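Outer membrane protein YopM (Yersinia pestis, PDB 1JL5) probably acts inside host cells as a leucine-rich-repeat effector that alters host physiology and promotes survival of the bacterium in host tissues. Local coordinates at residues K34-Y39 with E88-H92; A98-T104 with L117-L123; L194-I200 with P214-I220; L329-L335 with N347-P353. All blocks are in the same frame, centred on the assembly; numbering follows the deposited sequence.

Contact 1: residues K34-Y39 with E88-H92; sequences KSKTEY and ELPPH
Y39 lays the outer end of its ring against P91 and beside the carboxylate of E88. The contact joins the first turn of helix 36-48, in the N-terminal helical part of the protein, to the loop between strands 75-77 and 95-97 of the leucine-rich-repeat solenoid. Y39 CZ lies 3.3 Å from P91 CD. Y39 OH also lies close to P91 CB. Y39 CE1 comes within 3.2 Å of E88 OE2. The ring and carboxylate planes are turned 74° apart. Y39 CE1 also approaches the carbonyl L89 O.

K34 adds the charged part of the contact. Its chain is extended beyond CG and runs past one face of the Y39 ring, where K34 CD sits toward the rim. K34 and E88 reach for each other from opposite directions. With CG anti to N (chi1 -166°) and an extended chain, E88 brings its carboxylate out to K34 and Y39. The two ends form a salt bridge through OE1, while OE2 faces the tyrosine.

The helix start is fixed by a capping box. S35 is the N-cap, and S35 OG accepts from E38 N at 3.1 Å. In return, E38 OE1 takes the N-H of S35 with its anti lone pair. W43, one helical turn beyond Y39, donates to E88 O, and its ring meets that of Y39. L69 of helix 58-71 touches both Y39 and P91. The salt bridge is modelled very short, with K34 NZ 2.4 Å from E88 OE1, so the exact distance is doubtful.

Contact 2: residues A98-T104 with L117-L123; sequences ASCNSLT and LVDNNNL
N121 crosses from its own loop into the preceding one and lies beside N101 and L103. Its CB packs near L103 CB, 3.8 Å away. Its CG passes the same leucine carbon and comes close to A98 O. At the tip the amide divides its work. N121 ND2 donates to A98 O at 2.8 Å, with an almost straight N-H...O angle of 178°. N121 ND2 also donates to V118 O of its own loop, at 2.6 Å. Both acceptors lie in the amide plane of N121, which fixes the rotation of the group. OD1 faces L103 N, but its exact place is less sure.

N101 repeats the arrangement one repeat earlier. The amides of N101 and N121 point the same way and their planes are only 15° apart. N101 ND2 also donates to A98 O, reaching it from the opposite face of the carbonyl from N121 ND2. Beyond the contact, N101 ND2 donates to L78 O, and N141 ND2 bonds to V118 O.

The backbones add further bonds: A98 N to L117 O, C100 N to D119 O at 2.8 Å, and N101 N to N120 O. D119 has CG between its N and carbonyl carbon, chi1 54°. This brings D119 OD1 to S99 OG. S99 OG donates to it, though the bond is modelled too short for its length to be trusted. D119 OD2 accepts from N120 ND2. A98 CB touches V118 CG1 at 3.8 Å.

Such buried asparagines, bonded to loop carbonyls of successive coils, form the row of stacked asparagines typical of a leucine-rich-repeat solenoid.

Contact 3: residues L194-I200 with P214-I220; sequences LPFLTAI and PLSLESI
S216 holds OG between its N and its carbonyl carbon, chi1 56°, and this turns the hydroxyl onto the backbone of L197. L217 has CG anti to its N, chi1 -159°, which carries its CD1 to I200. S216 OG donates to L197 O at 2.6 Å, from above the carbonyl plane. A water accepts from S216 N and donates to L194 O, linking the two segments again.

T198 O is the main acceptor. T198 O accepts from E218 N at 2.5 Å and from S219 N at 2.7 Å, the second nearly along the C=O axis. I200 N then donates to S219 O, starting parallel strand pairing with A199 opposite S219 and I200 opposite I220.

Apolar side chains pack alongside. I200 and L217 cross at about a right angle, and I200 CG1 to L217 CD1, at 3.4 Å, is tighter than usual. L197 CB lies against P214 CG at 3.8 Å, and I200 CB meets I220 CG1. T198 and E218 run side by side, with T198 CB against E218 CG. T198 OG1 is hydrogen-bonded to E176 O.

P214 to L217 form a type I turn that leads into strand 219-221. In the leucine-rich-repeat solenoid, strand 199-201 lies between strands 177-179 and 219-221. A199 touches F177 of the former, and I220 packs on I242 of strand 241-243.

Contact 4: residues L329-L335 with N347-P353; sequences LIELPAL and NHLAEVP
N347 places its amide beside L329, and N347 OD1 accepts L329 N at 3.1 Å with an N-H...O angle of 162°. The same oxygen has a weak second donor, N327 N. N347 ND2 bonds to V324 O and A344 O, so both ends of this buried amide have partners. L329 O accepts H348 N at 2.5 Å. H348 NE2 is hydrogen-bonded to S206 OG of the third subunit, so this loop also takes part in the tetramer.

Waters join the two segments further on. One accepts from L332 N at 2.6 Å and donates to E351 O. Another accepts from E351 N and probably donates to I330 O. N347 belongs to the row of stacked asparagines of the leucine-rich-repeat solenoid, beside N367 of the next loop. Its side chain is about 7 Å from a bound calcium ion.

L332, L335 and L349 are buried and pack with P353. L332 and L349 cross at about a right angle, with L332 CD1 to L349 CD1 at 3.5 Å. The proline also crosses L332, and L332 CB to P353 CD is tight at 3.4 Å. L335 CG lies 3.9 Å from P353 CB, and L342 of strand 341-343 touches both L332 and L335.

In the fold
The four contacts follow one another along the chain without overlap. Contact 1 joins helix 36-48 to the loop after strand 75-77. Contacts 2, 3 and 4 each bind a coil of the leucine-rich-repeat solenoid to the next one. Contact 2 lies in the loops after strands 95-97 and 115-117, contact 3 at the entry to strands 199-201 and 219-221, and contact 4 in the loops after strands 321-323 and 341-343. Centres of contacts 1 and 2 are 21 Å apart, those of contacts 2 and 3 are 27 Å, and those of contacts 1 and 4 are 69 Å. Contact 4 hydrogen-bonds to another subunit, and contact 2 touches one through packing and a weak hydrogen bond.

Contact 1: residues K34-Y39 with E88-H92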
# COMPACT_ATOMS: atom_id res chain seq x y z
N LYS A 34 -30.53 -47.44 -6.21
CA LYS A 34 -30.13 -47.59 -4.79
C LYS A 34 -31.17 -47.04 -3.83
O LYS A 34 -31.83 -46.04 -4.12
CB LYS A 34 -28.80 -46.89 -4.52
CG LYS A 34 -27.62 -47.50 -5.23
CD LYS A 34 -26.32 -47.05 -4.59
CE LYS A 34 -25.12 -47.56 -5.37
NZ LYS A 34 -23.86 -47.38 -4.60
N SER A 35 -31.31 -47.69 -2.69
CA SER A 35 -32.26 -47.26 -1.67
C SER A 35 -31.61 -46.13 -0.89
O SER A 35 -30.40 -45.95 -0.95
CB SER A 35 -32.56 -48.41 -0.72
OG SER A 35 -31.36 -48.79 -0.06
N LYS A 36 -32.41 -45.37 -0.15
CA LYS A 36 -31.85 -44.29 0.64
C LYS A 36 -30.79 -44.87 1.56
O LYS A 36 -29.71 -44.31 1.72
CB LYS A 36 -32.93 -43.62 1.47
CG LYS A 36 -33.96 -42.84 0.67
CD LYS A 36 -34.92 -42.15 1.62
CE LYS A 36 -36.00 -41.41 0.88
NZ LYS A 36 -36.95 -40.77 1.84
N THR A 37 -31.12 -46.01 2.16
CA THR A 37 -30.21 -46.66 3.08
C THR A 37 -28.86 -46.91 2.44
O THR A 37 -27.82 -46.69 3.06
CB THR A 37 -30.80 -47.98 3.59
OG1 THR A 37 -31.97 -47.70 4.35
CG2 THR A 37 -29.80 -48.72 4.45
N GLU A 38 -28.87 -47.38 1.20
CA GLU A 38 -27.61 -47.62 0.52
C GLU A 38 -26.86 -46.30 0.38
O GLU A 38 -25.66 -46.24 0.57
CB GLU A 38 -27.86 -48.26 -0.84
CG GLU A 38 -28.37 -49.68 -0.73
CD GLU A 38 -28.54 -50.34 -2.08
OE1 GLU A 38 -29.37 -49.85 -2.87
OE2 GLU A 38 -27.85 -51.34 -2.35
N TYR A 39 -27.58 -45.24 0.03
CA TYR A 39 -26.93 -43.94 -0.09
C TYR A 39 -26.43 -43.49 1.26
O TYR A 39 -25.27 -43.11 1.41
CB TYR A 39 -27.88 -42.90 -0.66
CG TYR A 39 -28.02 -43.00 -2.15
CD1 TYR A 39 -26.93 -42.75 -2.98
CD2 TYR A 39 -29.22 -43.38 -2.74
CE1 TYR A 39 -27.03 -42.88 -4.36
CE2 TYR A 39 -29.33 -43.51 -4.12
CZ TYR A 39 -28.23 -43.26 -4.92
OH TYR A 39 -28.34 -43.38 -6.28
N GLU A 88 -20.96 -41.18 -3.71
CA GLU A 88 -21.90 -41.24 -4.80
C GLU A 88 -22.92 -40.14 -4.55
O GLU A 88 -23.36 -39.93 -3.42
CB GLU A 88 -22.60 -42.59 -4.81
CG GLU A 88 -23.36 -42.87 -6.09
CD GLU A 88 -24.07 -44.20 -6.05
OE1 GLU A 88 -23.47 -45.15 -5.52
OE2 GLU A 88 -25.21 -44.28 -6.53
N LEU A 89 -23.31 -39.45 -5.61
CA LEU A 89 -24.26 -38.35 -5.48
C LEU A 89 -25.70 -38.80 -5.51
O LEU A 89 -26.02 -39.88 -6.02
CB LEU A 89 -24.04 -37.36 -6.62
CG LEU A 89 -22.63 -36.79 -6.74
CD1 LEU A 89 -22.49 -36.03 -8.04
CD2 LEU A 89 -22.35 -35.89 -5.54
N PRO A 90 -26.61 -38.00 -4.93
CA PRO A 90 -28.01 -38.41 -4.97
C PRO A 90 -28.27 -38.71 -6.45
O PRO A 90 -27.80 -37.99 -7.32
CB PRO A 90 -28.74 -37.18 -4.46
CG PRO A 90 -27.79 -36.69 -3.40
CD PRO A 90 -26.44 -36.80 -4.09
N PRO A 91 -29.02 -39.79 -6.73
CA PRO A 91 -29.36 -40.24 -8.08
C PRO A 91 -29.86 -39.25 -9.13
O PRO A 91 -29.44 -39.30 -10.29
CB PRO A 91 -30.37 -41.36 -7.82
CG PRO A 91 -31.03 -40.92 -6.56
CD PRO A 91 -29.85 -40.47 -5.73
N HIS A 92 -30.76 -38.35 -8.75
CA HIS A 92 -31.29 -37.43 -9.74
C HIS A 92 -30.87 -36.00 -9.53
O HIS A 92 -31.61 -35.06 -9.83
CB HIS A 92 -32.81 -37.56 -9.77
CG HIS A 92 -33.27 -38.98 -9.94
ND1 HIS A 92 -33.58 -39.79 -8.87
CD2 HIS A 92 -33.38 -39.75 -11.05
CE1 HIS A 92 -33.85 -41.01 -9.31
NE2 HIS A 92 -33.73 -41.01 -10.63

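Contact 2: residues A98-T104 with L117-L123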
# COMPACT_ATOMS: atom_id res chain seq x y z
N ALA A 98 -20.27 -28.15 -5.20
CA ALA A 98 -19.28 -28.64 -4.25
C ALA A 98 -18.07 -27.73 -4.35
O ALA A 98 -16.92 -28.19 -4.37
CB ALA A 98 -18.91 -30.07 -4.58
N SER A 99 -18.33 -26.44 -4.41
CA SER A 99 -17.28 -25.45 -4.51
C SER A 99 -16.45 -25.43 -3.24
O SER A 99 -16.93 -25.81 -2.17
CB SER A 99 -17.88 -24.07 -4.73
OG SER A 99 -18.83 -24.10 -5.78
N CYS A 100 -15.21 -25.00 -3.37
CA CYS A 100 -14.32 -24.87 -2.24
C CYS A 100 -14.17 -26.11 -1.38
O CYS A 100 -14.52 -26.12 -0.21
CB CYS A 100 -14.76 -23.70 -1.38
SG CYS A 100 -14.88 -22.16 -2.32
N ASN A 101 -13.64 -27.17 -1.98
CA ASN A 101 -13.38 -28.40 -1.27
C ASN A 101 -12.01 -28.79 -1.77
O ASN A 101 -11.32 -27.97 -2.38
CB ASN A 101 -14.43 -29.46 -1.62
CG ASN A 101 -15.76 -29.20 -0.93
OD1 ASN A 101 -15.86 -29.25 0.30
ND2 ASN A 101 -16.79 -28.91 -1.71
N SER A 102 -11.60 -30.02 -1.51
CA SER A 102 -10.30 -30.48 -1.95
C SER A 102 -10.50 -31.63 -2.91
O SER A 102 -9.68 -32.55 -2.98
CB SER A 102 -9.46 -30.96 -0.77
OG SER A 102 -9.25 -29.90 0.14
N LEU A 103 -11.60 -31.58 -3.64
CA LEU A 103 -11.91 -32.63 -4.59
C LEU A 103 -10.82 -32.75 -5.64
O LEU A 103 -10.47 -31.78 -6.30
CB LEU A 103 -13.25 -32.34 -5.27
CG LEU A 103 -14.43 -32.20 -4.31
CD1 LEU A 103 -15.67 -31.84 -5.09
CD2 LEU A 103 -14.63 -33.49 -3.53
N THR A 104 -10.27 -33.94 -5.78
CA THR A 104 -9.24 -34.17 -6.77
C THR A 104 -9.90 -35.00 -7.84
O THR A 104 -9.39 -35.17 -8.95
CB THR A 104 -8.06 -34.96 -6.19
OG1 THR A 104 -8.53 -36.22 -5.68
CG2 THR A 104 -7.40 -34.18 -5.06
N LEU A 117 -20.99 -27.21 -10.19
CA LEU A 117 -20.22 -26.12 -9.62
C LEU A 117 -19.24 -26.68 -8.61
O LEU A 117 -19.58 -26.85 -7.44
CB LEU A 117 -21.12 -25.10 -8.91
CG LEU A 117 -21.70 -23.95 -9.73
CD1 LEU A 117 -22.69 -24.49 -10.74
CD2 LEU A 117 -22.38 -22.97 -8.78
N VAL A 118 -18.04 -26.97 -9.07
CA VAL A 118 -17.02 -27.52 -8.20
C VAL A 118 -15.77 -26.67 -8.30
O VAL A 118 -14.65 -27.16 -8.32
CB VAL A 118 -16.70 -28.97 -8.59
CG1 VAL A 118 -17.89 -29.86 -8.28
CG2 VAL A 118 -16.37 -29.04 -10.07
N ASP A 119 -15.99 -25.36 -8.37
CA ASP A 119 -14.89 -24.42 -8.44
C ASP A 119 -14.13 -24.55 -7.13
O ASP A 119 -14.69 -24.98 -6.12
CB ASP A 119 -15.41 -23.00 -8.57
CG ASP A 119 -16.40 -22.66 -7.49
OD1 ASP A 119 -17.52 -23.20 -7.53
OD2 ASP A 119 -16.05 -21.86 -6.58
N ASN A 120 -12.86 -24.17 -7.15
CA ASN A 120 -12.05 -24.23 -5.95
C ASN A 120 -11.96 -25.62 -5.36
O ASN A 120 -12.43 -25.90 -4.26
CB ASN A 120 -12.60 -23.24 -4.92
CG ASN A 120 -12.49 -21.82 -5.40
OD1 ASN A 120 -11.41 -21.24 -5.42
ND2 ASN A 120 -13.62 -21.25 -5.82
N ASN A 121 -11.37 -26.50 -6.15
CA ASN A 121 -11.15 -27.87 -5.75
C ASN A 121 -9.81 -28.21 -6.35
O ASN A 121 -9.13 -27.33 -6.85
CB ASN A 121 -12.26 -28.77 -6.28
CG ASN A 121 -13.48 -28.75 -5.40
OD1 ASN A 121 -13.41 -29.16 -4.25
ND2 ASN A 121 -14.59 -28.27 -5.93
N ASN A 122 -9.43 -29.48 -6.30
CA ASN A 122 -8.15 -29.90 -6.83
C ASN A 122 -8.35 -30.83 -8.00
O ASN A 122 -7.55 -31.74 -8.23
CB ASN A 122 -7.36 -30.59 -5.72
CG ASN A 122 -7.15 -29.70 -4.52
OD1 ASN A 122 -6.94 -30.17 -3.40
ND2 ASN A 122 -7.19 -28.39 -4.74
N LEU A 123 -9.42 -30.60 -8.74
CA LEU A 123 -9.73 -31.43 -9.89
C LEU A 123 -8.69 -31.25 -10.98
O LEU A 123 -8.42 -30.13 -11.41
CB LEU A 123 -11.11 -31.08 -10.43
CG LEU A 123 -12.26 -31.28 -9.45
CD1 LEU A 123 -13.56 -30.82 -10.09
CD2 LEU A 123 -12.35 -32.75 -9.05
O HOH W 1 -8.50 -26.52 -3.22

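Contact 3: residues L194-I200 with P214-I220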
# COMPACT_ATOMS: atom_id res chain seq x y z
N LEU A 194 -20.18 -19.68 -32.51
CA LEU A 194 -20.98 -19.90 -31.32
C LEU A 194 -22.08 -18.86 -31.37
O LEU A 194 -21.85 -17.68 -31.07
CB LEU A 194 -20.13 -19.73 -30.06
CG LEU A 194 -19.29 -20.93 -29.59
CD1 LEU A 194 -19.42 -22.11 -30.54
CD2 LEU A 194 -17.85 -20.50 -29.45
N PRO A 195 -23.28 -19.27 -31.76
CA PRO A 195 -24.45 -18.40 -31.88
C PRO A 195 -24.92 -17.72 -30.61
O PRO A 195 -25.55 -16.67 -30.66
CB PRO A 195 -25.51 -19.34 -32.45
CG PRO A 195 -25.17 -20.64 -31.78
CD PRO A 195 -23.67 -20.68 -31.96
N PHE A 196 -24.62 -18.31 -29.45
CA PHE A 196 -25.09 -17.73 -28.20
C PHE A 196 -23.99 -17.29 -27.25
O PHE A 196 -24.28 -16.88 -26.13
CB PHE A 196 -26.01 -18.73 -27.51
CG PHE A 196 -27.11 -19.23 -28.40
CD1 PHE A 196 -28.13 -18.38 -28.80
CD2 PHE A 196 -27.11 -20.54 -28.86
CE1 PHE A 196 -29.14 -18.82 -29.66
CE2 PHE A 196 -28.11 -21.00 -29.72
CZ PHE A 196 -29.12 -20.14 -30.12
N LEU A 197 -22.74 -17.38 -27.69
CA LEU A 197 -21.64 -16.97 -26.83
C LEU A 197 -21.70 -15.46 -26.65
O LEU A 197 -21.46 -14.69 -27.58
CB LEU A 197 -20.31 -17.38 -27.44
CG LEU A 197 -19.10 -17.11 -26.54
CD1 LEU A 197 -19.30 -17.80 -25.20
CD2 LEU A 197 -17.84 -17.61 -27.21
N THR A 198 -22.02 -15.03 -25.44
CA THR A 198 -22.12 -13.61 -25.18
C THR A 198 -20.98 -13.11 -24.31
O THR A 198 -20.66 -11.92 -24.31
CB THR A 198 -23.43 -13.29 -24.47
OG1 THR A 198 -23.43 -13.92 -23.19
CG2 THR A 198 -24.60 -13.82 -25.28
N ALA A 199 -20.35 -14.01 -23.57
CA ALA A 199 -19.26 -13.59 -22.70
C ALA A 199 -18.10 -14.55 -22.74
O ALA A 199 -18.26 -15.76 -22.58
CB ALA A 199 -19.75 -13.43 -21.27
N ILE A 200 -16.92 -14.00 -22.96
CA ILE A 200 -15.70 -14.78 -23.00
C ILE A 200 -14.71 -14.18 -22.03
O ILE A 200 -14.39 -12.99 -22.12
CB ILE A 200 -15.03 -14.77 -24.38
CG1 ILE A 200 -15.95 -15.38 -25.43
CG2 ILE A 200 -13.71 -15.53 -24.31
CD1 ILE A 200 -15.40 -15.22 -26.83
N PRO A 214 -17.71 -14.24 -31.96
CA PRO A 214 -19.07 -14.51 -32.39
C PRO A 214 -19.91 -13.25 -32.35
O PRO A 214 -19.76 -12.41 -31.47
CB PRO A 214 -19.55 -15.55 -31.38
CG PRO A 214 -18.83 -15.13 -30.13
CD PRO A 214 -17.44 -14.85 -30.65
N LEU A 215 -20.79 -13.12 -33.33
CA LEU A 215 -21.67 -11.98 -33.44
C LEU A 215 -22.41 -11.75 -32.13
O LEU A 215 -22.75 -10.62 -31.78
CB LEU A 215 -22.68 -12.23 -34.56
CG LEU A 215 -23.74 -11.15 -34.77
CD1 LEU A 215 -23.07 -9.93 -35.37
CD2 LEU A 215 -24.83 -11.68 -35.70
N SER A 216 -22.66 -12.83 -31.41
CA SER A 216 -23.40 -12.74 -30.16
C SER A 216 -22.59 -12.19 -29.00
O SER A 216 -23.16 -11.78 -27.99
CB SER A 216 -23.91 -14.13 -29.78
OG SER A 216 -22.83 -15.04 -29.72
N LEU A 217 -21.27 -12.18 -29.13
CA LEU A 217 -20.42 -11.72 -28.03
C LEU A 217 -20.80 -10.35 -27.49
O LEU A 217 -20.91 -9.38 -28.23
CB LEU A 217 -18.95 -11.71 -28.46
CG LEU A 217 -17.97 -11.74 -27.28
CD1 LEU A 217 -18.15 -13.06 -26.53
CD2 LEU A 217 -16.54 -11.61 -27.78
N GLU A 218 -21.02 -10.28 -26.19
CA GLU A 218 -21.37 -9.03 -25.56
C GLU A 218 -20.19 -8.59 -24.73
O GLU A 218 -20.01 -7.40 -24.44
CB GLU A 218 -22.58 -9.21 -24.66
CG GLU A 218 -23.75 -9.86 -25.36
CD GLU A 218 -25.00 -9.82 -24.52
OE1 GLU A 218 -24.89 -9.98 -23.29
OE2 GLU A 218 -26.09 -9.65 -25.10
N SER A 219 -19.38 -9.55 -24.35
CA SER A 219 -18.25 -9.24 -23.51
C SER A 219 -17.08 -10.18 -23.72
O SER A 219 -17.25 -11.39 -23.86
CB SER A 219 -18.68 -9.29 -22.05
OG SER A 219 -17.62 -8.93 -21.20
N ILE A 220 -15.89 -9.60 -23.76
CA ILE A 220 -14.70 -10.39 -23.88
C ILE A 220 -13.67 -9.78 -22.96
O ILE A 220 -13.34 -8.58 -23.04
CB ILE A 220 -14.15 -10.45 -25.33
CG1 ILE A 220 -12.94 -11.40 -25.36
CG2 ILE A 220 -13.77 -9.07 -25.83
CD1 ILE A 220 -12.55 -11.86 -26.72
O HOH W 2 -22.76 -15.44 -32.57

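Contact 4: residues L329-L335 with N347-P353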
# COMPACT_ATOMS: atom_id res chain seq x y z
N LEU A 329 0.26 15.85 -17.16
CA LEU A 329 -0.68 16.94 -17.22
C LEU A 329 -0.21 18.10 -16.36
O LEU A 329 0.10 17.93 -15.18
CB LEU A 329 -2.05 16.48 -16.73
CG LEU A 329 -2.73 15.47 -17.64
CD1 LEU A 329 -3.89 14.81 -16.92
CD2 LEU A 329 -3.19 16.18 -18.90
N ILE A 330 -0.13 19.27 -16.96
CA ILE A 330 0.25 20.44 -16.20
C ILE A 330 -1.07 21.16 -15.94
O ILE A 330 -1.14 22.11 -15.17
CB ILE A 330 1.23 21.33 -16.98
CG1 ILE A 330 0.60 21.74 -18.32
CG2 ILE A 330 2.54 20.61 -17.20
CD1 ILE A 330 0.18 23.18 -18.38
N GLU A 331 -2.11 20.67 -16.59
CA GLU A 331 -3.42 21.26 -16.43
C GLU A 331 -4.52 20.28 -16.79
O GLU A 331 -4.39 19.50 -17.74
CB GLU A 331 -3.52 22.51 -17.31
CG GLU A 331 -4.75 23.35 -17.07
CD GLU A 331 -4.65 24.68 -17.79
OE1 GLU A 331 -4.60 24.68 -19.04
OE2 GLU A 331 -4.63 25.73 -17.11
N LEU A 332 -5.59 20.30 -16.01
CA LEU A 332 -6.73 19.44 -16.28
C LEU A 332 -7.75 20.31 -16.98
O LEU A 332 -7.83 21.51 -16.74
CB LEU A 332 -7.32 18.91 -14.99
CG LEU A 332 -6.49 17.90 -14.21
CD1 LEU A 332 -7.19 17.57 -12.91
CD2 LEU A 332 -6.29 16.65 -15.05
N PRO A 333 -8.55 19.71 -17.87
CA PRO A 333 -9.55 20.54 -18.54
C PRO A 333 -10.65 20.82 -17.52
O PRO A 333 -10.61 20.29 -16.40
CB PRO A 333 -10.04 19.64 -19.67
CG PRO A 333 -9.91 18.28 -19.08
CD PRO A 333 -8.57 18.34 -18.39
N ALA A 334 -11.62 21.65 -17.89
CA ALA A 334 -12.72 21.95 -17.00
C ALA A 334 -13.28 20.61 -16.56
O ALA A 334 -13.43 19.70 -17.37
CB ALA A 334 -13.78 22.77 -17.72
N LEU A 335 -13.56 20.48 -15.28
CA LEU A 335 -14.09 19.23 -14.79
C LEU A 335 -15.60 19.17 -14.99
O LEU A 335 -16.31 20.10 -14.63
CB LEU A 335 -13.76 19.07 -13.31
CG LEU A 335 -12.26 19.07 -13.01
CD1 LEU A 335 -12.05 18.97 -11.51
CD2 LEU A 335 -11.59 17.92 -13.75
N ASN A 347 0.93 14.14 -11.42
CA ASN A 347 0.89 14.87 -12.66
C ASN A 347 1.64 16.14 -12.37
O ASN A 347 2.23 16.27 -11.31
CB ASN A 347 -0.55 15.16 -13.07
CG ASN A 347 -1.13 14.04 -13.88
OD1 ASN A 347 -0.75 13.84 -15.03
ND2 ASN A 347 -2.04 13.28 -13.28
N HIS A 348 1.61 17.06 -13.32
CA HIS A 348 2.32 18.31 -13.13
C HIS A 348 1.32 19.44 -13.02
O HIS A 348 1.50 20.51 -13.60
CB HIS A 348 3.24 18.56 -14.31
CG HIS A 348 4.47 19.31 -13.94
ND1 HIS A 348 5.59 18.67 -13.46
CD2 HIS A 348 4.74 20.63 -13.89
CE1 HIS A 348 6.50 19.57 -13.14
NE2 HIS A 348 6.00 20.77 -13.39
N LEU A 349 0.26 19.21 -12.25
CA LEU A 349 -0.77 20.21 -12.07
C LEU A 349 -0.34 21.30 -11.10
O LEU A 349 0.08 21.01 -9.99
CB LEU A 349 -2.05 19.56 -11.56
CG LEU A 349 -2.59 18.44 -12.43
CD1 LEU A 349 -3.87 17.91 -11.81
CD2 LEU A 349 -2.83 18.94 -13.85
N ALA A 350 -0.44 22.54 -11.55
CA ALA A 350 -0.12 23.69 -10.71
C ALA A 350 -1.43 23.98 -10.00
O ALA A 350 -1.46 24.47 -8.87
CB ALA A 350 0.29 24.87 -11.56
N GLU A 351 -2.53 23.66 -10.69
CA GLU A 351 -3.86 23.89 -10.16
C GLU A 351 -4.81 22.78 -10.57
O GLU A 351 -4.68 22.18 -11.64
CB GLU A 351 -4.44 25.19 -10.70
CG GLU A 351 -3.60 26.43 -10.48
CD GLU A 351 -4.15 27.62 -11.24
OE1 GLU A 351 -5.31 28.00 -10.98
OE2 GLU A 351 -3.42 28.17 -12.11
N VAL A 352 -5.78 22.51 -9.71
CA VAL A 352 -6.80 21.54 -10.00
C VAL A 352 -7.93 22.45 -10.45
O VAL A 352 -8.23 23.44 -9.78
CB VAL A 352 -7.23 20.77 -8.75
CG1 VAL A 352 -8.43 19.89 -9.07
CG2 VAL A 352 -6.07 19.93 -8.24
N PRO A 353 -8.56 22.16 -11.59
CA PRO A 353 -9.66 23.04 -12.03
C PRO A 353 -10.72 23.10 -10.94
O PRO A 353 -10.71 22.30 -10.00
CB PRO A 353 -10.17 22.35 -13.29
CG PRO A 353 -8.97 21.61 -13.80
CD PRO A 353 -8.37 21.05 -12.54
O HOH W 3 -2.47 23.40 -13.40
O HOH W 4 -3.31 26.19 -14.71
O HOH W 5 -5.53 22.03 -14.03